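Local coordinates for phosphoribosylaminoimidazole-succinocarboxamide synthase (Pyrococcus horikoshii, PDB 3U55), which catalyses the ATP-dependent ligation of L-aspartate to 5-amino-1-(5-phosphoribosyl)imidazole-4-carboxylate, giving SAICAR in de novo purine biosynthesis, at residues E81-Y86 and I186-D190. Sequence-based numbering, arbitrary orientation. Where two conformers were deposited one is given.
Sequences EKLDMY and IVLAD
This is an apolar side-chain contact at the junction between the two main antiparallel sheets of the SAICAR synthetase fold. Segment 81-86, extended throughout, runs from the end of strand 77-81 of one sheet into the start of strand 84-93 of the other. Segment 186-190 holds short strand 186-188 of the second sheet; I186 to L188 are extended, and D190 has a positive phi (50°). The two run at 107° end to end and are not paired as strands; the contact is made by side chains alone. The nearest CA atoms, of L83 and V187, are 7.9 Å apart. L83 (chi1 m, chi2 t) points toward the other segment: its CD2 lies 3.8 Å from V187 CB; its CD1 lies 3.9 Å from A189 CB and also touches V187. M85 starts sideways, but its m, m, m rotamer folds the thioether over, so that CE reaches A189 CB at 3.7 Å. The carboxylate of E81 lies beside V187, with OE1 4.1 Å from CG1. At the other end the Y86 ring packs on I186, CE2 to CG2 at 4.2 Å and OH to CG1 at 3.7 Å. The CA-to-CB bond of L188 points away; its side chain touches L176 and F178. Strand 169-180 lies between strands 84-93 and 186-188, with backbone hydrogen bonds D84-K180, Y86-F178 and V187-G179. Helix 143-165 covers Y86 and I186, and its E145 hydrogen-bonds Y86 OH.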
ATOM      1  N   GLU A  81       8.875   3.818  28.542  1.00 19.00           N
ATOM      2  CA  GLU A  81       8.362   2.491  28.859  1.00 18.54           C
ATOM      3  C   GLU A  81       8.846   1.475  27.821  1.00 18.85           C
ATOM      4  O   GLU A  81       8.825   1.754  26.619  1.00 17.21           O
ATOM      5  CB  GLU A  81       6.837   2.560  28.860  1.00 19.56           C
ATOM      6  CG  GLU A  81       6.120   1.300  29.290  1.00 22.34           C
ATOM      7  CD  GLU A  81       4.610   1.447  29.217  1.00 25.52           C
ATOM      8  OE1 GLU A  81       4.127   2.478  28.697  1.00 28.07           O
ATOM      9  OE2 GLU A  81       3.905   0.529  29.682  1.00 29.80           O
ATOM     10  N   LYS A  82       9.298   0.309  28.282  1.00 17.67           N
ATOM     11  CA  LYS A  82       9.604  -0.804  27.380  1.00 19.23           C
ATOM     12  C   LYS A  82       8.314  -1.390  26.802  1.00 18.24           C
ATOM     13  O   LYS A  82       7.341  -1.602  27.528  1.00 17.71           O
ATOM     14  CB  LYS A  82      10.415  -1.902  28.091  1.00 20.86           C
ATOM     15  CG  LYS A  82      10.944  -2.985  27.152  1.00 26.04           C
ATOM     16  CD  LYS A  82      11.743  -4.065  27.877  1.00 31.49           C
ATOM     17  CE  LYS A  82      12.382  -5.010  26.868  1.00 37.42           C
ATOM     18  NZ  LYS A  82      13.091  -6.160  27.502  1.00 42.77           N
ATOM     19  N   LEU A  83       8.313  -1.627  25.492  1.00 17.59           N
ATOM     20  CA  LEU A  83       7.141  -2.164  24.790  1.00 17.76           C
ATOM     21  C   LEU A  83       7.546  -3.270  23.833  1.00 17.11           C
ATOM     22  O   LEU A  83       8.692  -3.327  23.395  1.00 18.51           O
ATOM     23  CB  LEU A  83       6.446  -1.058  23.986  1.00 15.61           C
ATOM     24  CG  LEU A  83       5.974   0.219  24.687  1.00 17.45           C
ATOM     25  CD1 LEU A  83       5.628   1.276  23.642  1.00 18.72           C
ATOM     26  CD2 LEU A  83       4.787  -0.039  25.604  1.00 16.95           C
ATOM     27  N   ASP A  84       6.600  -4.150  23.519  1.00 18.49           N
ATOM     28  CA  ASP A  84       6.732  -5.053  22.389  1.00 17.52           C
ATOM     29  C   ASP A  84       6.350  -4.239  21.156  1.00 17.00           C
ATOM     30  O   ASP A  84       5.172  -3.950  20.934  1.00 13.12           O
ATOM     31  CB  ASP A  84       5.807  -6.265  22.545  1.00 19.13           C
ATOM     32  CG  ASP A  84       6.323  -7.271  23.572  1.00 24.18           C
ATOM     33  OD1 ASP A  84       7.540  -7.275  23.866  1.00 26.34           O
ATOM     34  OD2 ASP A  84       5.506  -8.064  24.081  1.00 24.85           O
ATOM     35  N   MET A  85       7.355  -3.857  20.377  1.00 15.51           N
ATOM     36  CA  MET A  85       7.155  -2.911  19.284  1.00 14.49           C
ATOM     37  C   MET A  85       6.510  -3.545  18.066  1.00 13.70           C
ATOM     38  O   MET A  85       6.854  -4.658  17.678  1.00 12.76           O
ATOM     39  CB  MET A  85       8.483  -2.246  18.894  1.00 17.03           C
ATOM     40  CG  MET A  85       9.056  -1.283  19.943  1.00 18.36           C
ATOM     41  SD  MET A  85       8.029   0.166  20.307  1.00 22.09           S
ATOM     42  CE  MET A  85       8.101   1.014  18.719  1.00 19.12           C
ATOM     43  N   TYR A  86       5.567  -2.831  17.455  1.00 12.51           N
ATOM     44  CA  TYR A  86       5.071  -3.221  16.135  1.00 11.68           C
ATOM     45  C   TYR A  86       6.111  -2.834  15.087  1.00 13.09           C
ATOM     46  O   TYR A  86       6.696  -1.747  15.175  1.00 12.53           O
ATOM     47  CB  TYR A  86       3.755  -2.517  15.803  1.00 11.75           C
ATOM     48  CG  TYR A  86       2.572  -2.972  16.623  1.00 12.66           C
ATOM     49  CD1 TYR A  86       1.932  -4.181  16.345  1.00 13.85           C
ATOM     50  CD2 TYR A  86       2.090  -2.192  17.674  1.00 15.30           C
ATOM     51  CE1 TYR A  86       0.842  -4.606  17.091  1.00 11.39           C
ATOM     52  CE2 TYR A  86       1.001  -2.607  18.431  1.00 13.94           C
ATOM     53  CZ  TYR A  86       0.379  -3.809  18.133  1.00 13.90           C
ATOM     54  OH  TYR A  86      -0.708  -4.218  18.879  1.00 15.54           O
ATOM     55  N   ILE A 186      -2.234  -0.563  23.298  1.00 14.41           N
ATOM     56  CA  ILE A 186      -1.393  -0.016  22.241  1.00 12.70           C
ATOM     57  C   ILE A 186      -0.906   1.377  22.637  1.00 12.79           C
ATOM     58  O   ILE A 186      -1.702   2.278  22.930  1.00 12.50           O
ATOM     59  CB  ILE A 186      -2.136  -0.023  20.886  1.00 13.00           C
ATOM     60  CG1 ILE A 186      -2.487  -1.471  20.509  1.00 13.29           C
ATOM     61  CG2 ILE A 186      -1.291   0.655  19.786  1.00 16.99           C
ATOM     62  CD1 ILE A 186      -3.424  -1.612  19.327  1.00 19.13           C
ATOM     63  N   VAL A 187       0.411   1.528  22.632  1.00 13.07           N
ATOM     64  CA  VAL A 187       1.088   2.691  23.191  1.00 13.36           C
ATOM     65  C   VAL A 187       1.952   3.382  22.128  1.00 13.53           C
ATOM     66  O   VAL A 187       2.720   2.728  21.422  1.00 13.39           O
ATOM     67  CB  VAL A 187       1.971   2.263  24.394  1.00 13.52           C
ATOM     68  CG1 VAL A 187       2.724   3.446  24.976  1.00 14.17           C
ATOM     69  CG2 VAL A 187       1.113   1.584  25.474  1.00 14.55           C
ATOM     70  N   LEU A 188       1.806   4.701  22.031  1.00 12.83           N
ATOM     71  CA  LEU A 188       2.603   5.520  21.117  0.50 13.46           C
ATOM     72  C   LEU A 188       4.054   5.579  21.590  1.00 14.11           C
ATOM     73  O   LEU A 188       4.322   5.889  22.758  1.00 15.68           O
ATOM     74  CB  LEU A 188       2.018   6.931  21.027  0.50 12.89           C
ATOM     75  CG  LEU A 188       2.710   7.874  20.047  0.50 12.62           C
ATOM     76  CD1 LEU A 188       2.665   7.273  18.658  0.50  9.59           C
ATOM     77  CD2 LEU A 188       2.066   9.252  20.068  0.50  8.43           C
ATOM     78  N   ALA A 189       4.983   5.280  20.685  1.00 13.19           N
ATOM     79  CA  ALA A 189       6.407   5.195  21.024  1.00 13.73           C
ATOM     80  C   ALA A 189       7.265   6.146  20.184  1.00 13.35           C
ATOM     81  O   ALA A 189       6.777   7.189  19.741  1.00 12.59           O
ATOM     82  CB  ALA A 189       6.892   3.749  20.896  1.00 14.78           C
ATOM     83  N   ASP A 190       8.539   5.790  19.987  1.00 13.34           N
ATOM     84  CA  ASP A 190       9.487   6.586  19.195  1.00 14.18           C
ATOM     85  C   ASP A 190       9.499   8.065  19.627  1.00 14.80           C
ATOM     86  O   ASP A 190       9.526   8.360  20.832  1.00 14.49           O
ATOM     87  CB  ASP A 190       9.238   6.411  17.677  1.00 14.31           C
ATOM     88  CG  ASP A 190      10.433   6.840  16.829  1.00 19.26           C
ATOM     89  OD1 ASP A 190      10.272   7.732  15.969  1.00 16.68           O
ATOM     90  OD2 ASP A 190      11.540   6.297  17.031  1.00 18.05           O
TER